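Local coordinates for protein general negative regulator of transcription subunit 2 (Saccharomyces cerevisiae, PDB 4BY6) that serves as a core subunit of the CCR4-NOT complex, needed for its integrity, in transcriptional regulation and cytoplasmic mRNA deadenylation, at residues 100-105 against 127-131. Sequence-based numbering, arbitrary orientation.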
loop_
_atom_site.group_PDB
_atom_site.type_symbol
_atom_site.label_atom_id
_atom_site.label_comp_id
_atom_site.label_asym_id
_atom_site.label_seq_id
_atom_site.Cartn_x
_atom_site.Cartn_y
_atom_site.Cartn_z
ATOM N N ASP E 100 39.210 -10.713 19.195
ATOM C CA ASP E 100 38.349 -10.820 18.035
ATOM C C ASP E 100 39.051 -10.402 16.750
ATOM O O ASP E 100 38.429 -10.356 15.685
ATOM C CB ASP E 100 37.074 -10.002 18.257
ATOM C CG ASP E 100 36.187 -10.597 19.347
ATOM O OD1 ASP E 100 36.305 -11.824 19.589
ATOM O OD2 ASP E 100 35.399 -9.842 19.976
ATOM N N GLN E 101 40.356 -10.152 16.823
ATOM C CA GLN E 101 41.080 -9.702 15.632
ATOM C C GLN E 101 41.197 -10.860 14.655
ATOM O O GLN E 101 41.082 -10.652 13.451
ATOM C CB GLN E 101 42.463 -9.162 15.984
ATOM C CG GLN E 101 42.423 -8.138 17.095
ATOM C CD GLN E 101 43.607 -7.196 17.111
ATOM O OE1 GLN E 101 44.425 -7.182 16.182
ATOM N NE2 GLN E 101 43.722 -6.415 18.189
ATOM N N GLN E 102 41.365 -12.078 15.183
ATOM C CA GLN E 102 41.570 -13.260 14.352
ATOM C C GLN E 102 40.343 -13.545 13.486
ATOM O O GLN E 102 40.476 -13.893 12.311
ATOM C CB GLN E 102 41.909 -14.465 15.230
ATOM C CG GLN E 102 43.281 -14.372 15.906
ATOM C CD GLN E 102 43.307 -13.397 17.090
ATOM O OE1 GLN E 102 42.290 -12.774 17.426
ATOM N NE2 GLN E 102 44.472 -13.262 17.724
ATOM N N ARG E 103 39.150 -13.365 14.039
ATOM C CA ARG E 103 37.947 -13.472 13.224
ATOM C C ARG E 103 37.815 -12.345 12.183
ATOM O O ARG E 103 37.481 -12.609 11.014
ATOM C CB ARG E 103 36.721 -13.474 14.109
ATOM C CG ARG E 103 36.243 -14.835 14.420
ATOM C CD ARG E 103 34.923 -14.767 15.100
ATOM N NE ARG E 103 34.996 -14.009 16.334
ATOM C CZ ARG E 103 33.927 -13.621 17.010
ATOM N NH1 ARG E 103 32.715 -13.931 16.554
ATOM N NH2 ARG E 103 34.075 -12.930 18.131
ATOM N N VAL E 104 38.094 -11.105 12.594
ATOM C CA VAL E 104 37.901 -9.968 11.697
ATOM C C VAL E 104 38.875 -10.040 10.504
ATOM O O VAL E 104 38.531 -9.715 9.366
ATOM C CB VAL E 104 38.050 -8.650 12.451
ATOM C CG1 VAL E 104 37.947 -7.472 11.510
ATOM C CG2 VAL E 104 36.971 -8.541 13.489
ATOM N N ALA E 105 40.068 -10.540 10.755
ATOM C CA ALA E 105 41.049 -10.730 9.700
ATOM C C ALA E 105 40.578 -11.622 8.553
ATOM O O ALA E 105 41.157 -11.581 7.468
ATOM C CB ALA E 105 42.328 -11.323 10.298
ATOM N N LEU E 127 37.793 -2.518 15.486
ATOM C CA LEU E 127 38.570 -3.618 14.953
ATOM C C LEU E 127 38.654 -3.528 13.417
ATOM O O LEU E 127 39.718 -3.747 12.824
ATOM C CB LEU E 127 37.982 -4.950 15.413
ATOM C CG LEU E 127 38.181 -5.327 16.891
ATOM C CD1 LEU E 127 37.765 -6.756 17.108
ATOM C CD2 LEU E 127 39.616 -5.135 17.385
ATOM N N THR E 128 37.552 -3.172 12.771
ATOM C CA THR E 128 37.585 -2.998 11.323
ATOM C C THR E 128 38.441 -1.785 10.924
ATOM O O THR E 128 39.089 -1.785 9.890
ATOM C CB THR E 128 36.174 -2.855 10.733
ATOM O OG1 THR E 128 35.435 -1.872 11.469
ATOM C CG2 THR E 128 35.449 -4.188 10.809
ATOM N N TYR E 129 38.431 -0.741 11.732
ATOM C CA TYR E 129 39.334 0.359 11.475
ATOM C C TYR E 129 40.791 -0.123 11.519
ATOM O O TYR E 129 41.591 0.192 10.635
ATOM C CB TYR E 129 39.126 1.489 12.487
ATOM C CG TYR E 129 40.262 2.486 12.475
ATOM C CD1 TYR E 129 40.304 3.491 11.532
ATOM C CD2 TYR E 129 41.325 2.385 13.377
ATOM C CE1 TYR E 129 41.339 4.405 11.510
ATOM C CE2 TYR E 129 42.369 3.291 13.356
ATOM C CZ TYR E 129 42.370 4.302 12.418
ATOM O OH TYR E 129 43.403 5.212 12.363
ATOM N N LEU E 130 41.140 -0.881 12.549
ATOM C CA LEU E 130 42.529 -1.328 12.685
ATOM C C LEU E 130 42.949 -2.265 11.559
ATOM O O LEU E 130 44.075 -2.183 11.062
ATOM C CB LEU E 130 42.740 -2.015 14.026
ATOM C CG LEU E 130 42.539 -1.103 15.228
ATOM C CD1 LEU E 130 42.486 -1.926 16.478
ATOM C CD2 LEU E 130 43.635 -0.072 15.302
ATOM N N GLU E 131 42.032 -3.146 11.163
ATOM C CA GLU E 131 42.292 -4.114 10.106
ATOM C C GLU E 131 42.413 -3.430 8.735
ATOM O O GLU E 131 43.277 -3.767 7.917
ATOM C CB GLU E 131 41.196 -5.163 10.092
ATOM C CG GLU E 131 41.330 -6.184 9.004
ATOM C CD GLU E 131 42.509 -7.113 9.192
ATOM O OE1 GLU E 131 42.982 -7.277 10.338
ATOM O OE2 GLU E 131 42.959 -7.683 8.175
#
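Thr128 OG1 is held by two carbonyls of its own helix, Ile124 O and Gln125 O, and with the hydroxyl so occupied the methyl CG2 is what meets Val104. Val104, β-branched, reaches three neighbours: CG2 approaches Leu127 CD1 at 4.1 Å, while CG1, anti to the backbone N (chi1 176°), lies 4.2 Å from both Thr128 CG2 and Glu131 CB. Leu127 forks over the short helix, CD1 turning to CB of Asp100 and CD2 lying 4.1 Å from CG of Gln101, whose amide bonds back to Ile97 O. Asp100 sits at the N-cap position without a capping bond; an acid suits it because Arg103 NH2 reaches OD1 at 2.9 Å in a salt bridge, from above the carboxylate plane, and Ser96 N bonds OD2. Glu131 bends at chi2 (69°), bringing OE2 to 3.9 Å from CA of Ala105, where a small side chain probably leaves room, while OE2 pairs with Arg135. Replacing Glu131 by an alanine is likely to leave Arg135 without this carboxylate and Ala105 less covered. Leu112 of helix 109-118 touches Val104, Thr128 and Glu131, so helices 101-104, 109-118 and 123-134 pack together, preceding in sequence the antiparallel sheet of the NOT2/NOT3/NOT5 C-terminal family.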